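Local coordinates for putative hyaluronoglucosaminidase (Clostridium perfringens, PDB 6PWI), which probably acts as a secreted, cell-wall-attached hexosaminidase of glycoside hydrolase family 84, whose catalytic barrel with its N-terminal and helical neighbours makes up this chain, at residues V50-D55 and N159-N164; L73-I78 and S153-F158; Y334-A339 and T363-L368; E374-F379 and V415-G420; R554-S559 and E587-S592. One frame throughout, in Å; residues are numbered along the deposited sequence.

Contact 1. Residues V50-D55 and N159-N164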
# COMPACT_ATOMS: atom_id res chain seq x y z
N VAL A 50 -11.36 -9.05 -30.53
CA VAL A 50 -11.06 -7.89 -31.34
C VAL A 50 -9.57 -7.92 -31.69
O VAL A 50 -8.78 -8.48 -30.94
CB VAL A 50 -11.47 -6.60 -30.59
CG1 VAL A 50 -10.70 -5.36 -31.03
CG2 VAL A 50 -12.97 -6.38 -30.66
N THR A 51 -9.21 -7.33 -32.84
CA THR A 51 -7.81 -7.20 -33.21
C THR A 51 -7.39 -5.74 -33.09
O THR A 51 -8.07 -4.85 -33.58
CB THR A 51 -7.54 -7.79 -34.61
OG1 THR A 51 -8.09 -9.10 -34.67
CG2 THR A 51 -6.06 -7.86 -34.94
N LEU A 52 -6.26 -5.52 -32.41
CA LEU A 52 -5.70 -4.19 -32.25
C LEU A 52 -4.87 -3.86 -33.48
O LEU A 52 -4.09 -4.69 -33.95
CB LEU A 52 -4.82 -4.15 -30.99
CG LEU A 52 -5.53 -4.41 -29.67
CD1 LEU A 52 -4.53 -4.38 -28.53
CD2 LEU A 52 -6.63 -3.39 -29.42
N GLY A 53 -5.04 -2.64 -33.99
CA GLY A 53 -4.29 -2.16 -35.14
C GLY A 53 -2.96 -1.54 -34.73
O GLY A 53 -2.74 -1.28 -33.55
N THR A 54 -2.08 -1.32 -35.72
CA THR A 54 -0.80 -0.67 -35.49
C THR A 54 -1.02 0.83 -35.34
O THR A 54 -0.27 1.50 -34.63
CB THR A 54 0.18 -0.98 -36.63
OG1 THR A 54 0.33 -2.40 -36.66
CG2 THR A 54 1.54 -0.34 -36.47
N ASP A 55 -2.04 1.35 -36.03
CA ASP A 55 -2.36 2.77 -36.01
C ASP A 55 -3.79 2.96 -35.52
O ASP A 55 -4.73 2.38 -36.06
CB ASP A 55 -2.08 3.43 -37.37
CG ASP A 55 -0.61 3.46 -37.74
OD1 ASP A 55 -0.20 2.62 -38.57
OD2 ASP A 55 0.12 4.33 -37.21
N ASN A 159 -0.85 -5.25 -20.52
CA ASN A 159 0.41 -5.81 -20.04
C ASN A 159 0.40 -7.34 -20.07
O ASN A 159 1.44 -7.96 -19.90
CB ASN A 159 0.79 -5.29 -18.65
CG ASN A 159 1.60 -4.02 -18.69
OD1 ASN A 159 2.45 -3.84 -19.57
ND2 ASN A 159 1.36 -3.12 -17.75
N GLN A 160 -0.78 -7.94 -20.28
CA GLN A 160 -0.88 -9.39 -20.22
C GLN A 160 -1.39 -9.96 -21.55
O GLN A 160 -1.68 -11.15 -21.64
CB GLN A 160 -1.69 -9.84 -19.00
CG GLN A 160 -3.17 -9.50 -19.09
CD GLN A 160 -3.94 -9.79 -17.83
OE1 GLN A 160 -4.37 -10.92 -17.59
NE2 GLN A 160 -4.17 -8.76 -17.03
N LEU A 161 -1.49 -9.12 -22.58
CA LEU A 161 -1.94 -9.57 -23.89
C LEU A 161 -0.82 -10.32 -24.61
O LEU A 161 0.27 -9.77 -24.80
CB LEU A 161 -2.42 -8.37 -24.72
CG LEU A 161 -3.82 -7.86 -24.41
CD1 LEU A 161 -4.24 -6.78 -25.39
CD2 LEU A 161 -4.83 -9.00 -24.42
N GLU A 162 -1.12 -11.56 -25.01
CA GLU A 162 -0.15 -12.44 -25.65
C GLU A 162 0.30 -11.82 -26.98
O GLU A 162 1.50 -11.70 -27.23
CB GLU A 162 -0.73 -13.85 -25.81
N GLY A 163 -0.67 -11.42 -27.81
CA GLY A 163 -0.40 -10.82 -29.11
C GLY A 163 -1.22 -9.55 -29.31
O GLY A 163 -1.17 -8.64 -28.50
N ASN A 164 -1.99 -9.51 -30.41
CA ASN A 164 -2.77 -8.32 -30.71
C ASN A 164 -4.26 -8.65 -30.69
O ASN A 164 -5.06 -7.95 -31.32
CB ASN A 164 -2.26 -7.60 -31.97
CG ASN A 164 -2.28 -8.48 -33.20
OD1 ASN A 164 -2.46 -9.70 -33.11
ND2 ASN A 164 -2.10 -7.88 -34.36

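Contact 2. Residues L73-I78 and S153-F158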
# COMPACT_ATOMS: atom_id res chain seq x y z
N LEU A 73 -1.56 7.25 -23.59
CA LEU A 73 -0.44 7.15 -24.51
C LEU A 73 0.59 6.13 -24.01
O LEU A 73 1.19 5.43 -24.83
CB LEU A 73 0.17 8.54 -24.76
CG LEU A 73 -0.80 9.55 -25.39
CD1 LEU A 73 -0.09 10.86 -25.74
CD2 LEU A 73 -1.50 8.98 -26.61
N GLU A 74 0.76 6.03 -22.68
CA GLU A 74 1.50 4.96 -22.04
C GLU A 74 0.92 3.61 -22.45
O GLU A 74 1.64 2.69 -22.80
CB GLU A 74 1.32 5.03 -20.52
CG GLU A 74 2.55 5.47 -19.74
CD GLU A 74 2.42 5.19 -18.24
OE1 GLU A 74 2.62 4.02 -17.84
OE2 GLU A 74 2.09 6.13 -17.48
N VAL A 75 -0.41 3.51 -22.38
CA VAL A 75 -1.09 2.26 -22.66
C VAL A 75 -0.89 1.87 -24.13
O VAL A 75 -0.68 0.70 -24.42
CB VAL A 75 -2.58 2.33 -22.26
CG1 VAL A 75 -3.41 1.23 -22.91
CG2 VAL A 75 -2.74 2.29 -20.75
N LEU A 76 -0.91 2.85 -25.03
CA LEU A 76 -0.76 2.57 -26.45
C LEU A 76 0.64 2.04 -26.76
O LEU A 76 0.79 1.11 -27.56
CB LEU A 76 -1.06 3.82 -27.29
CG LEU A 76 -2.52 4.27 -27.32
CD1 LEU A 76 -2.74 5.30 -28.42
CD2 LEU A 76 -3.46 3.10 -27.50
N SER A 77 1.66 2.62 -26.11
CA SER A 77 3.04 2.28 -26.41
C SER A 77 3.45 0.91 -25.84
O SER A 77 4.47 0.37 -26.25
CB SER A 77 3.99 3.38 -25.99
OG SER A 77 4.08 3.43 -24.58
N ILE A 78 2.64 0.35 -24.93
CA ILE A 78 2.87 -1.00 -24.44
C ILE A 78 2.79 -1.99 -25.60
O ILE A 78 3.52 -2.97 -25.61
CB ILE A 78 1.93 -1.35 -23.26
CG1 ILE A 78 2.46 -0.77 -21.94
CG2 ILE A 78 1.70 -2.85 -23.16
CD1 ILE A 78 1.43 -0.67 -20.84
N SER A 153 -6.96 0.31 -15.76
CA SER A 153 -7.43 -1.05 -15.96
C SER A 153 -7.02 -1.55 -17.34
O SER A 153 -6.59 -2.70 -17.45
CB SER A 153 -8.90 -1.19 -15.72
OG SER A 153 -9.18 -1.12 -14.33
N LEU A 154 -7.08 -0.68 -18.36
CA LEU A 154 -6.62 -1.04 -19.69
C LEU A 154 -5.12 -1.35 -19.69
O LEU A 154 -4.67 -2.22 -20.43
CB LEU A 154 -6.93 0.08 -20.69
CG LEU A 154 -8.37 0.17 -21.19
CD1 LEU A 154 -8.55 1.39 -22.07
CD2 LEU A 154 -8.77 -1.11 -21.92
N LYS A 155 -4.37 -0.62 -18.85
CA LYS A 155 -2.93 -0.81 -18.74
C LYS A 155 -2.65 -2.21 -18.21
O LYS A 155 -1.75 -2.90 -18.68
CB LYS A 155 -2.30 0.24 -17.83
CG LYS A 155 -0.79 0.29 -17.91
CD LYS A 155 -0.10 0.94 -16.73
CE LYS A 155 1.40 0.73 -16.79
NZ LYS A 155 2.06 1.31 -15.60
N ALA A 156 -3.44 -2.62 -17.20
CA ALA A 156 -3.33 -3.95 -16.64
C ALA A 156 -3.65 -4.99 -17.72
O ALA A 156 -2.98 -6.01 -17.82
CB ALA A 156 -4.21 -4.08 -15.43
N ILE A 157 -4.67 -4.70 -18.55
CA ILE A 157 -5.09 -5.65 -19.56
C ILE A 157 -4.00 -5.80 -20.61
O ILE A 157 -3.62 -6.91 -20.98
CB ILE A 157 -6.47 -5.28 -20.17
CG1 ILE A 157 -7.59 -5.40 -19.13
CG2 ILE A 157 -6.75 -6.14 -21.39
CD1 ILE A 157 -8.97 -5.06 -19.64
N PHE A 158 -3.46 -4.66 -21.06
CA PHE A 158 -2.53 -4.63 -22.18
C PHE A 158 -1.21 -5.30 -21.81
O PHE A 158 -0.54 -5.88 -22.67
CB PHE A 158 -2.37 -3.20 -22.73
CG PHE A 158 -3.40 -2.77 -23.75
CD1 PHE A 158 -4.72 -3.21 -23.68
CD2 PHE A 158 -3.06 -1.89 -24.77
CE1 PHE A 158 -5.66 -2.80 -24.62
CE2 PHE A 158 -4.01 -1.48 -25.70
CZ PHE A 158 -5.30 -1.93 -25.62

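Contact 3. Residues Y334-A339 and T363-L368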
# COMPACT_ATOMS: atom_id res chain seq x y z
N TYR A 334 -7.11 9.34 18.87
CA TYR A 334 -7.25 8.64 17.60
C TYR A 334 -7.41 7.14 17.80
O TYR A 334 -7.28 6.37 16.84
CB TYR A 334 -6.08 8.97 16.66
CG TYR A 334 -4.72 8.65 17.23
CD1 TYR A 334 -4.22 7.35 17.23
CD2 TYR A 334 -3.95 9.65 17.81
CE1 TYR A 334 -2.98 7.06 17.77
CE2 TYR A 334 -2.70 9.37 18.34
CZ TYR A 334 -2.22 8.07 18.33
OH TYR A 334 -1.00 7.83 18.88
N THR A 335 -7.67 6.72 19.04
CA THR A 335 -8.01 5.33 19.32
C THR A 335 -9.11 5.30 20.37
O THR A 335 -9.27 6.24 21.15
CB THR A 335 -6.84 4.49 19.86
OG1 THR A 335 -6.65 4.76 21.25
CG2 THR A 335 -5.53 4.67 19.11
N LYS A 336 -9.84 4.18 20.40
CA LYS A 336 -10.94 4.01 21.32
C LYS A 336 -10.40 3.97 22.75
O LYS A 336 -11.02 4.50 23.66
CB LYS A 336 -11.72 2.74 20.98
CG LYS A 336 -12.99 2.51 21.80
CD LYS A 336 -13.54 1.14 21.59
CE LYS A 336 -14.76 0.90 22.43
NZ LYS A 336 -15.35 -0.44 22.16
N GLU A 337 -9.22 3.36 22.91
CA GLU A 337 -8.55 3.26 24.19
C GLU A 337 -8.29 4.64 24.79
O GLU A 337 -8.56 4.87 25.97
CB GLU A 337 -7.25 2.47 24.07
CG GLU A 337 -6.55 2.25 25.40
CD GLU A 337 -5.20 1.56 25.31
OE1 GLU A 337 -4.39 1.95 24.44
OE2 GLU A 337 -4.97 0.61 26.09
N SER A 338 -7.74 5.56 23.99
CA SER A 338 -7.38 6.87 24.51
C SER A 338 -8.62 7.76 24.60
O SER A 338 -8.56 8.86 25.16
CB SER A 338 -6.31 7.50 23.69
OG SER A 338 -6.88 8.14 22.56
N ALA A 339 -9.73 7.29 24.03
CA ALA A 339 -11.00 7.97 24.15
C ALA A 339 -11.68 7.53 25.44
O ALA A 339 -12.77 8.01 25.76
CB ALA A 339 -11.86 7.66 22.96
N THR A 363 -7.09 5.07 14.17
CA THR A 363 -6.23 3.91 13.97
C THR A 363 -6.93 2.64 14.46
O THR A 363 -6.40 1.55 14.27
CB THR A 363 -4.83 4.08 14.57
OG1 THR A 363 -4.94 3.94 15.99
CG2 THR A 363 -4.18 5.40 14.20
N GLY A 364 -8.10 2.80 15.10
CA GLY A 364 -8.88 1.68 15.60
C GLY A 364 -9.05 1.70 17.12
O GLY A 364 -9.06 2.76 17.75
N ASP A 365 -9.19 0.50 17.70
CA ASP A 365 -9.39 0.34 19.14
C ASP A 365 -8.12 0.71 19.91
O ASP A 365 -8.20 1.22 21.02
CB ASP A 365 -9.87 -1.08 19.46
CG ASP A 365 -11.37 -1.27 19.28
OD1 ASP A 365 -12.05 -0.32 18.82
OD2 ASP A 365 -11.86 -2.37 19.63
N VAL A 366 -6.97 0.44 19.29
CA VAL A 366 -5.65 0.65 19.86
C VAL A 366 -4.76 1.23 18.76
O VAL A 366 -5.24 1.42 17.64
CB VAL A 366 -5.04 -0.67 20.40
CG1 VAL A 366 -5.81 -1.22 21.58
CG2 VAL A 366 -4.90 -1.73 19.30
N ILE A 367 -3.49 1.48 19.08
CA ILE A 367 -2.56 2.07 18.12
C ILE A 367 -2.40 1.15 16.92
O ILE A 367 -2.46 1.61 15.78
CB ILE A 367 -1.21 2.45 18.78
CG1 ILE A 367 -1.42 3.52 19.86
CG2 ILE A 367 -0.20 2.89 17.73
CD1 ILE A 367 -0.17 3.88 20.64
N LEU A 368 -2.20 -0.16 17.15
CA LEU A 368 -2.12 -1.10 16.05
C LEU A 368 -3.47 -1.79 15.87
O LEU A 368 -3.56 -3.01 15.91
CB LEU A 368 -1.01 -2.13 16.29
CG LEU A 368 0.35 -1.60 16.76
CD1 LEU A 368 1.31 -2.75 16.99
CD2 LEU A 368 0.95 -0.62 15.76
O HOH W 1 -14.53 -1.25 19.30
O HOH W 2 -2.97 1.66 22.11

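Contact 4. Residues E374-F379 and V415-G420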
# COMPACT_ATOMS: atom_id res chain seq x y z
N GLU A 374 -16.84 -2.72 14.72
CA GLU A 374 -17.13 -2.21 16.06
C GLU A 374 -16.38 -0.91 16.32
O GLU A 374 -16.95 0.03 16.88
CB GLU A 374 -16.81 -3.25 17.14
CG GLU A 374 -17.77 -4.43 17.18
CD GLU A 374 -17.59 -5.51 16.12
OE1 GLU A 374 -16.50 -5.58 15.49
OE2 GLU A 374 -18.55 -6.27 15.91
N THR A 375 -15.11 -0.85 15.92
CA THR A 375 -14.31 0.35 16.11
C THR A 375 -14.89 1.53 15.32
O THR A 375 -14.83 2.67 15.79
CB THR A 375 -12.82 0.10 15.84
OG1 THR A 375 -12.12 1.12 16.55
CG2 THR A 375 -12.43 0.15 14.37
N PHE A 376 -15.45 1.25 14.14
CA PHE A 376 -16.02 2.29 13.30
C PHE A 376 -17.37 2.74 13.85
O PHE A 376 -17.70 3.92 13.78
CB PHE A 376 -16.01 1.89 11.83
CG PHE A 376 -14.63 1.76 11.24
CD1 PHE A 376 -13.64 2.69 11.54
CD2 PHE A 376 -14.30 0.71 10.40
CE1 PHE A 376 -12.36 2.56 11.02
CE2 PHE A 376 -13.03 0.59 9.87
CZ PHE A 376 -12.05 1.51 10.19
N GLU A 377 -18.14 1.79 14.41
CA GLU A 377 -19.40 2.13 15.07
C GLU A 377 -19.12 3.08 16.22
O GLU A 377 -19.87 4.04 16.44
CB GLU A 377 -20.11 0.88 15.60
CG GLU A 377 -20.86 0.07 14.56
CD GLU A 377 -21.27 -1.34 14.98
OE1 GLU A 377 -21.08 -1.71 16.17
OE2 GLU A 377 -21.79 -2.08 14.11
N PHE A 378 -18.04 2.81 16.97
CA PHE A 378 -17.69 3.63 18.11
C PHE A 378 -17.34 5.04 17.63
O PHE A 378 -17.84 6.02 18.18
CB PHE A 378 -16.55 3.02 18.93
CG PHE A 378 -16.02 3.97 19.98
CD1 PHE A 378 -16.58 4.01 21.24
CD2 PHE A 378 -15.01 4.87 19.68
CE1 PHE A 378 -16.13 4.91 22.20
CE2 PHE A 378 -14.56 5.77 20.64
CZ PHE A 378 -15.11 5.79 21.89
N PHE A 379 -16.46 5.11 16.62
CA PHE A 379 -15.99 6.37 16.09
C PHE A 379 -17.18 7.21 15.63
O PHE A 379 -17.24 8.41 15.92
CB PHE A 379 -15.01 6.16 14.93
CG PHE A 379 -14.48 7.44 14.34
CD1 PHE A 379 -13.27 7.96 14.75
CD2 PHE A 379 -15.21 8.14 13.39
CE1 PHE A 379 -12.78 9.15 14.22
CE2 PHE A 379 -14.73 9.33 12.86
CZ PHE A 379 -13.52 9.83 13.28
N VAL A 415 -16.51 -5.26 6.47
CA VAL A 415 -16.67 -3.97 7.13
C VAL A 415 -16.99 -2.90 6.09
O VAL A 415 -16.27 -2.76 5.11
CB VAL A 415 -15.43 -3.59 7.96
CG1 VAL A 415 -15.60 -2.22 8.61
CG2 VAL A 415 -15.11 -4.64 9.01
N THR A 416 -18.03 -2.10 6.36
CA THR A 416 -18.60 -1.23 5.33
C THR A 416 -18.63 0.24 5.76
O THR A 416 -18.89 1.11 4.94
CB THR A 416 -20.02 -1.69 4.96
OG1 THR A 416 -20.83 -1.63 6.14
CG2 THR A 416 -20.07 -3.09 4.40
N ASN A 417 -18.37 0.53 7.04
CA ASN A 417 -18.81 1.80 7.61
C ASN A 417 -17.65 2.78 7.79
O ASN A 417 -17.47 3.35 8.87
CB ASN A 417 -19.59 1.57 8.91
CG ASN A 417 -18.85 0.72 9.93
OD1 ASN A 417 -17.95 -0.05 9.58
ND2 ASN A 417 -19.21 0.86 11.20
N PHE A 418 -16.88 3.02 6.72
CA PHE A 418 -15.73 3.90 6.81
C PHE A 418 -15.36 4.45 5.44
O PHE A 418 -15.75 3.87 4.42
CB PHE A 418 -14.57 3.23 7.56
CG PHE A 418 -13.86 2.14 6.81
CD1 PHE A 418 -12.55 2.30 6.39
CD2 PHE A 418 -14.50 0.95 6.51
CE1 PHE A 418 -11.89 1.30 5.70
CE2 PHE A 418 -13.84 -0.06 5.81
CZ PHE A 418 -12.54 0.12 5.41
N LYS A 419 -14.59 5.54 5.44
CA LYS A 419 -14.41 6.43 4.30
C LYS A 419 -13.23 5.98 3.43
O LYS A 419 -13.10 6.42 2.29
CB LYS A 419 -14.13 7.86 4.77
CG LYS A 419 -15.31 8.59 5.39
CD LYS A 419 -15.04 10.06 5.67
CE LYS A 419 -16.29 10.91 5.53
NZ LYS A 419 -16.10 12.25 6.14
N GLY A 420 -12.37 5.12 3.97
CA GLY A 420 -11.17 4.71 3.25
C GLY A 420 -10.02 4.38 4.19
O GLY A 420 -10.17 4.43 5.41
O HOH W 3 -16.84 5.14 11.22

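Contact 5. Residues R554-S559 and E587-S592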
# COMPACT_ATOMS: atom_id res chain seq x y z
N ARG A 554 19.22 -16.99 4.53
CA ARG A 554 20.09 -17.97 3.89
C ARG A 554 20.74 -18.84 4.97
O ARG A 554 20.72 -20.07 4.87
CB ARG A 554 21.13 -17.29 3.01
CG ARG A 554 22.12 -18.26 2.35
CD ARG A 554 23.19 -17.61 1.50
NE ARG A 554 22.62 -16.63 0.58
CZ ARG A 554 22.68 -15.31 0.74
NH1 ARG A 554 22.12 -14.50 -0.15
NH2 ARG A 554 23.30 -14.80 1.79
N ASP A 555 21.27 -18.19 6.00
CA ASP A 555 21.91 -18.87 7.12
C ASP A 555 20.92 -19.78 7.85
O ASP A 555 21.29 -20.89 8.22
CB ASP A 555 22.64 -17.87 8.02
CG ASP A 555 23.71 -17.06 7.29
OD1 ASP A 555 24.19 -17.53 6.23
OD2 ASP A 555 24.06 -15.97 7.79
N LEU A 556 19.67 -19.31 8.05
CA LEU A 556 18.66 -20.12 8.71
C LEU A 556 18.42 -21.39 7.89
O LEU A 556 18.31 -22.47 8.47
CB LEU A 556 17.33 -19.36 8.87
CG LEU A 556 17.25 -18.23 9.89
CD1 LEU A 556 15.81 -17.75 10.00
CD2 LEU A 556 17.78 -18.63 11.26
N ALA A 557 18.33 -21.25 6.57
CA ALA A 557 18.10 -22.40 5.70
C ALA A 557 19.27 -23.39 5.79
O ALA A 557 19.05 -24.59 5.86
CB ALA A 557 17.86 -21.97 4.28
N GLU A 558 20.50 -22.86 5.79
CA GLU A 558 21.68 -23.71 5.87
C GLU A 558 21.74 -24.41 7.22
O GLU A 558 22.10 -25.58 7.30
CB GLU A 558 22.95 -22.90 5.56
CG GLU A 558 23.28 -22.91 4.08
CD GLU A 558 24.21 -21.82 3.57
OE1 GLU A 558 24.58 -20.92 4.37
OE2 GLU A 558 24.56 -21.86 2.37
N SER A 559 21.35 -23.70 8.29
CA SER A 559 21.36 -24.22 9.64
C SER A 559 20.34 -25.35 9.79
O SER A 559 20.63 -26.38 10.39
CB SER A 559 21.08 -23.12 10.63
OG SER A 559 21.01 -23.63 11.95
N GLU A 587 26.96 -23.18 13.72
CA GLU A 587 27.73 -22.10 13.13
C GLU A 587 26.82 -21.25 12.24
O GLU A 587 26.95 -20.03 12.21
CB GLU A 587 28.94 -22.61 12.35
CG GLU A 587 30.04 -23.19 13.23
CD GLU A 587 31.12 -24.00 12.53
OE1 GLU A 587 30.96 -24.32 11.32
OE2 GLU A 587 32.14 -24.32 13.19
N GLU A 588 25.90 -21.92 11.53
CA GLU A 588 24.99 -21.24 10.63
C GLU A 588 23.98 -20.41 11.42
O GLU A 588 23.67 -19.29 11.03
CB GLU A 588 24.32 -22.22 9.67
CG GLU A 588 25.30 -22.91 8.74
CD GLU A 588 25.96 -22.06 7.66
OE1 GLU A 588 25.89 -20.80 7.75
OE2 GLU A 588 26.55 -22.66 6.74
N TYR A 589 23.48 -20.95 12.54
CA TYR A 589 22.56 -20.18 13.36
C TYR A 589 23.25 -18.91 13.84
O TYR A 589 22.66 -17.83 13.77
CB TYR A 589 21.94 -20.98 14.51
CG TYR A 589 21.01 -20.15 15.36
CD1 TYR A 589 19.83 -19.64 14.83
CD2 TYR A 589 21.32 -19.82 16.67
CE1 TYR A 589 18.98 -18.85 15.59
CE2 TYR A 589 20.48 -19.02 17.44
CZ TYR A 589 19.30 -18.54 16.89
OH TYR A 589 18.44 -17.77 17.63
N THR A 590 24.50 -19.04 14.31
CA THR A 590 25.23 -17.86 14.78
C THR A 590 25.37 -16.86 13.64
O THR A 590 25.13 -15.67 13.83
CB THR A 590 26.55 -18.23 15.47
OG1 THR A 590 26.14 -18.71 16.75
CG2 THR A 590 27.47 -17.05 15.69
N ALA A 591 25.75 -17.36 12.45
CA ALA A 591 25.90 -16.58 11.24
C ALA A 591 24.62 -15.78 10.93
O ALA A 591 24.69 -14.62 10.54
CB ALA A 591 26.28 -17.49 10.09
N SER A 592 23.47 -16.42 11.14
CA SER A 592 22.19 -15.80 10.80
C SER A 592 21.97 -14.54 11.63
O SER A 592 21.13 -13.72 11.28
CB SER A 592 21.06 -16.78 10.98
OG SER A 592 20.68 -16.85 12.35

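Contact 1. Residues V50-D55 and N159-N164
Leu52 and Asn164 meet through their backbones: Leu52 N donates to Asn164 O over 2.9 Å, nearly straight (172° at the hydrogen) and in the carbonyl plane. The same oxygen takes a CH...O contact from Thr51, its CA lying 3.4 Å from Asn164 O. The side chains of Leu52 and Asn164 close over the bond by van der Waals contact, with 4.4 Å between Leu52 CB and Asn164 CB. Thr51 CG2 passes 4.0 Å from Asn164 ND2, the two side chains crossing obliquely. With CG anti to the carbonyl carbon (chi1 -63°), Leu52 sends its CD1 to within 4.0 Å of Leu161 CD1, the leucines reaching toward each other tip to tip. Both also lean on Leu166. The backbone bond carries on the antiparallel pairing of strand 48-51 with strand 165-175, in which Val50 bonds to Leu166, and so belongs to the edge of the mixed sheet in the N-terminal domain, related to domain 2 of family 20 hydrolases. Further out, Lys79 NZ bonds to Gly163 O and weakly to Leu161 O. Next to Leu52, Gly53 N donates to Thr94 OG1.

Contact 2. Residues L73-I78 and S153-F158
Val75 is the bump of this contact, and the hollow that takes it lies on helix 144-158 between Leu154, Lys155 and Phe158. Its two methyls divide the work. Val75 CG1, placed anti to the backbone N (chi1 162°), sits over one face of the Phe158 ring, 4.1 Å from the ring centroid and 29° off the normal, a CH-pi contact; its other neighbour is CB of Leu154. CG2 presses against the root of the lysine, with 3.6 Å from Val75 CG2 to Lys155 CB. One turn on, Ile78 fills the next dip: Ile78 CD1 lies 3.8 Å from Lys155 CG, the isoleucine side chain crossing the extended lysine at about a right angle, and Ile78 CG2 comes 4.1 Å from Phe158 CB. On the exposed side Glu74 OE1 and Lys155 NZ form a salt bridge of 3.6 Å, although the stronger partner of this ammonium is Asp205. The two helical segments run almost parallel, 9° apart, with axes 9.5 Å from each other. Both lie against the mixed sheet of the N-terminal domain, where Phe158 rests on Phe96 of strand 94-100 and Leu166 of strand 165-175, and Leu76 on His83 of strand 82-85.

Contact 3. Residues Y334-A339 and T363-L368
Two loops beyond the C-terminal ends of adjacent barrel strands, 328-330 and 359-362, join here near the probable active site: the side chain of Tyr334 is about 8 Å from that of Asp299, the predicted proton donor. Thr363 N donates to Tyr334 O over 3.0 Å, almost straight down the carbonyl. Two more backbone bonds follow, Lys336 N to Gly364 O (3.1 Å) and Glu337 N to Asp365 O (3.0 Å, the donor tilted from the carbonyl plane). Thr335 sits between the first and second of these bonds. Its OG1 accepts from Ser338 N in an ST motif, while Thr335 CG2, anti to the carbonyl carbon, faces the other loop, 3.3 Å from Thr363 OG1. That hydroxyl donates to Val366 O from above the carbonyl plane and also lies at the edge of the Tyr334 ring, in its plane; Thr363 CG2 comes in at a slant to within 3.6 Å of Tyr334 CD1. Lys336 and Asp365 lie side by side, pointing the same way, and a water links Lys336 NZ to Asp365 OD1; this oxygen also bonds to Thr375 OG1. A second water joins Glu337 OE1 and Ile367 N. Loops following the strands at this end of a (beta/alpha)8 barrel typically form the substrate-binding side of such glycosidases.

Contact 4. Residues E374-F379 and V415-G420
Phe376 reaches from helix 373-383 onto Phe418, and the tight half of the contact is built on that pair. The rings form an offset stack, planes 11° apart and centroids 4.6 Å from each other. Displacement sets Phe418 CB over the middle of the Phe376 ring, 3.7 Å from its centroid, a CH-pi contact, while CE2 of Phe376 lies over the rim of the other ring, 3.5 Å from Phe418 CG. A first torsion that puts CG between the backbone N and the carbonyl carbon (chi1 72°) turns the ring of Phe418 against Phe376. The opposite face of Phe376 is covered by Thr375 CG2, and Val415 CG1 fills in at the ring edge, in plane, 3.7 Å from Phe376 CD2. The side of Asn417 is polar and water-bridged. Its amide borders the aromatic chain, Asn417 ND2 being 3.4 Å from Phe376 CB, and ND2 donates a weak hydrogen bond to Gln373 O. A water donates to both Phe376 O and Asn417 O in place of a direct link. Loose by comparison is the solvent side, where exposed Glu377 touches by CG alone, 3.8 Å from Glu377 CG to Asn417 ND2. Phe376 also rests on Ala387 and Met389 of strand 387-391, and Arg446 makes a cation-pi contact with Phe418: an outer helix packed on inner strands, as in a (beta/alpha)8 barrel.

Contact 5. Residues R554-S559 and E587-S592
Glu588 meets three residues of the facing helix, Asp555, Glu558 and Ser559. At its root, Glu588 CB packs 3.5 Å from Ser559 CB. Farther out, the chain bends at chi2 (-69°), which turns the carboxylate back beside Glu558 and leaves Glu588 OE2 3.5 Å from Glu558 OE1, the two carboxylate planes 37° apart. The other oxygen, Glu588 OE1, is 4.0 Å from Asp555 OD1. Three acids so close would be expected to repel one another, which may raise the proton affinity of one or more of them. Asp555 itself is buried and fits among the last residues of the other segment: Asp555 CB lies 3.5 Å from Ser592 CB, and Asp555 OD2 is 3.5 Å from the methyl CB of Ala591. Asp555 OD2 is hydrogen-bonded to His595 NE2, which probably eases its burial. The two segments are antiparallel neighbours, axes 166° apart in direction and 7.8 Å from each other, belonging to the helical hairpin 540-572 and 575-591 of the C-terminal helical region. Ser559 lies at the other end of the contact; its OG bonds to Gly585 O and passes beside CB of Tyr589. Leu556 works from the flank: Leu556 CD2 touches Ser592 OG at 3.6 Å and meets the Tyr589 ring at its edge, 4.2 Å from Tyr589 CD1. Ser592 OG in turn donates to Tyr589 O. Ile614 of helix 613-623 touches both Leu556 and Tyr589, whereas Leu527 of helix 513-536 touches Glu558.

In the fold
From the N terminus, contact 1 closes the widest loop, joining the end of strand 48-51 to the turn ahead of strand 165-175. Contact 2 is nested inside it and sets helices 66-78 and 144-158 side by side; Leu52 touches Phe158, so contacts 1 and 2 adjoin. The chain then enters the barrel. Contact 3 joins the loops after its fifth and sixth strands, and contact 4 follows in series, tying the next helix to the eighth strand; contacts 3 and 4 touch through Asp365 and Thr375. Contact 5 closes last, in the C-terminal helical hairpin, its centre about 39 Å from that of contact 3.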